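Local structure of K5 lyase (Enterobacteria phage k1-5, 2X3H) at residues Thr145-Lys150 with Asn174-Lys179. The protein is a phage lyase, probably of tail-spike type, that cleaves the K5 capsular polysaccharide heparosan, a glycosaminoglycan, by elimination. Numbering follows the deposited sequence.
Sequences TVESNK and NFSNVK
Val146 and Phe175 form the middle pair of a short parallel strand pairing, 145-147 beside 174-176, whose axes come within 4.7 Å and run 18° apart. Val146 is gripped from both its polar backbone atoms: its N donates to Asn174 O at 2.8 Å, and its O accepts from Ser176 N. Ser148 N continues the pattern to Ser176 O at 3.1 Å, just past strand 145-147. On one face the side chains of Val146 and Phe175 leave the sheet together and pack as neighbours, with Val146 CB 3.8 Å from Phe175 CD2. The other face carries Thr145, Asn174, Glu147 and Ser176. There the methyl CG2 of Thr145, with OG1 turned toward the backbone N (chi1 -63°), makes a van der Waals contact with Ser176 OG, which also sits 3.3 Å from Glu147 CB.

At Asn177 the backbone of 174-179 turns a corner, and side chains and water take over from strand pairing. Asn177 ND2 donates to Ser148 O at 2.9 Å; the acceptor lies near the amide plane, whereas the nitrogen stands above the carbonyl plane. Lys150, extended beyond CG, passes the main chain of Lys179, whose side chain runs the opposite way, and places NZ 2.9 Å from Lys179 O; further bonds to Thr155 O and Gly157 O hold the ammonium among carbonyls. One water joins Ser148 OG to Lys179 N, another links Lys150 N with Asn177 O, and a third connects Lys150 O to Lys179 NZ.

The arrangement is characteristic of successive coils of a right-handed parallel beta-helix, the fold of many phage tail spikes. Strand 119-123 flanks 145-147, and Asn149 ND2 bonds to His123 O there; beyond 174-176, strand 198-206 supplies Ile202 against Phe175 and Arg203 to Asn174 OD1.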
loop_
_atom_site.group_PDB
_atom_site.type_symbol
_atom_site.label_atom_id
_atom_site.label_comp_id
_atom_site.label_asym_id
_atom_site.label_seq_id
_atom_site.Cartn_x
_atom_site.Cartn_y
_atom_site.Cartn_z
ATOM N N THR A 145 -10.570 -3.823 -31.654
ATOM C CA THR A 145 -11.840 -4.085 -30.998
ATOM C C THR A 145 -12.335 -5.460 -31.430
ATOM O O THR A 145 -12.202 -5.827 -32.597
ATOM C CB THR A 145 -12.871 -3.017 -31.397
ATOM O OG1 THR A 145 -12.421 -1.735 -30.931
ATOM C CG2 THR A 145 -14.241 -3.347 -30.811
ATOM N N VAL A 146 -12.878 -6.213 -30.478
ATOM C CA VAL A 146 -13.504 -7.509 -30.744
ATOM C C VAL A 146 -14.970 -7.421 -30.346
ATOM O O VAL A 146 -15.298 -7.221 -29.177
ATOM C CB VAL A 146 -12.780 -8.643 -29.987
ATOM C CG1 VAL A 146 -13.451 -10.001 -30.239
ATOM C CG2 VAL A 146 -11.307 -8.680 -30.391
ATOM N N GLU A 147 -15.847 -7.533 -31.340
ATOM C CA GLU A 147 -17.275 -7.374 -31.133
ATOM C C GLU A 147 -18.002 -8.711 -31.211
ATOM O O GLU A 147 -17.783 -9.489 -32.138
ATOM C CB GLU A 147 -17.851 -6.425 -32.191
ATOM C CG GLU A 147 -19.343 -6.203 -32.027
ATOM C CD GLU A 147 -19.928 -5.178 -32.983
ATOM O OE1 GLU A 147 -19.177 -4.570 -33.785
ATOM O OE2 GLU A 147 -21.166 -4.979 -32.918
ATOM N N SER A 148 -18.868 -8.954 -30.255
ATOM C CA SER A 148 -19.673 -10.170 -30.272
ATOM C C SER A 148 -21.052 -9.870 -30.883
ATOM O O SER A 148 -21.457 -8.709 -30.961
ATOM C CB SER A 148 -19.762 -10.737 -28.842
ATOM O OG SER A 148 -20.536 -11.914 -28.773
ATOM N N ASN A 149 -21.756 -10.929 -31.320
ATOM C CA ASN A 149 -23.099 -10.784 -31.892
ATOM C C ASN A 149 -23.961 -11.992 -31.540
ATOM O O ASN A 149 -24.536 -12.640 -32.426
ATOM C CB ASN A 149 -23.027 -10.626 -33.412
ATOM C CG ASN A 149 -22.540 -9.260 -33.829
ATOM O OD1 ASN A 149 -23.218 -8.252 -33.607
ATOM N ND2 ASN A 149 -21.355 -9.215 -34.436
ATOM N N LYS A 150 -24.040 -12.302 -30.251
ATOM C CA LYS A 150 -24.710 -13.509 -29.777
ATOM C C LYS A 150 -26.230 -13.425 -29.962
ATOM O O LYS A 150 -26.810 -12.352 -29.846
ATOM C CB LYS A 150 -24.370 -13.751 -28.299
ATOM C CG LYS A 150 -22.960 -14.298 -28.087
ATOM C CD LYS A 150 -22.659 -14.528 -26.609
ATOM C CE LYS A 150 -21.333 -15.239 -26.431
ATOM N NZ LYS A 150 -21.024 -15.394 -24.961
ATOM N N ASN A 174 -10.326 -3.518 -26.955
ATOM C CA ASN A 174 -11.692 -3.220 -26.515
ATOM C C ASN A 174 -12.657 -4.326 -26.901
ATOM O O ASN A 174 -12.753 -4.688 -28.074
ATOM C CB ASN A 174 -12.167 -1.901 -27.124
ATOM C CG ASN A 174 -11.261 -0.740 -26.769
ATOM O OD1 ASN A 174 -10.914 -0.545 -25.603
ATOM N ND2 ASN A 174 -10.871 0.044 -27.775
ATOM N N PHE A 175 -13.382 -4.843 -25.915
ATOM C CA PHE A 175 -14.357 -5.903 -26.148
ATOM C C PHE A 175 -15.749 -5.303 -26.080
ATOM O O PHE A 175 -16.123 -4.705 -25.066
ATOM C CB PHE A 175 -14.199 -7.013 -25.104
ATOM C CG PHE A 175 -12.905 -7.780 -25.238
ATOM C CD1 PHE A 175 -11.804 -7.453 -24.444
ATOM C CD2 PHE A 175 -12.776 -8.802 -26.168
ATOM C CE1 PHE A 175 -10.597 -8.140 -24.564
ATOM C CE2 PHE A 175 -11.574 -9.504 -26.303
ATOM C CZ PHE A 175 -10.474 -9.173 -25.504
ATOM N N SER A 176 -16.517 -5.459 -27.156
ATOM C CA SER A 176 -17.811 -4.785 -27.251
ATOM C C SER A 176 -18.966 -5.761 -27.470
ATOM O O SER A 176 -18.758 -6.882 -27.960
ATOM C CB SER A 176 -17.786 -3.760 -28.383
ATOM O OG SER A 176 -17.470 -4.382 -29.613
ATOM N N ASN A 177 -20.172 -5.317 -27.091
ATOM C CA ASN A 177 -21.407 -6.074 -27.252
ATOM C C ASN A 177 -21.326 -7.450 -26.592
ATOM O O ASN A 177 -21.805 -8.447 -27.119
ATOM C CB ASN A 177 -21.768 -6.200 -28.735
ATOM C CG ASN A 177 -23.256 -6.345 -28.955
ATOM O OD1 ASN A 177 -24.063 -5.775 -28.208
ATOM N ND2 ASN A 177 -23.637 -7.101 -29.986
ATOM N N VAL A 178 -20.695 -7.494 -25.428
ATOM C CA VAL A 178 -20.470 -8.766 -24.735
ATOM C C VAL A 178 -21.759 -9.206 -24.050
ATOM O O VAL A 178 -22.417 -8.393 -23.385
ATOM C CB VAL A 178 -19.356 -8.617 -23.679
ATOM C CG1 VAL A 178 -18.888 -9.978 -23.173
ATOM C CG2 VAL A 178 -18.195 -7.839 -24.259
ATOM N N LYS A 179 -22.121 -10.479 -24.226
ATOM C CA LYS A 179 -23.375 -11.040 -23.698
ATOM C C LYS A 179 -23.248 -12.509 -23.292
ATOM O O LYS A 179 -22.235 -13.169 -23.580
ATOM C CB LYS A 179 -24.495 -10.941 -24.752
ATOM C CG LYS A 179 -24.888 -9.537 -25.153
ATOM C CD LYS A 179 -25.964 -9.558 -26.250
ATOM C CE LYS A 179 -26.203 -8.147 -26.781
ATOM N NZ LYS A 179 -27.250 -8.074 -27.860
HETATM O O HOH W 1 -20.212 -12.094 -25.854
HETATM O O HOH W 2 -23.439 -10.183 -28.595
HETATM O O HOH W 3 -25.911 -9.596 -29.876
#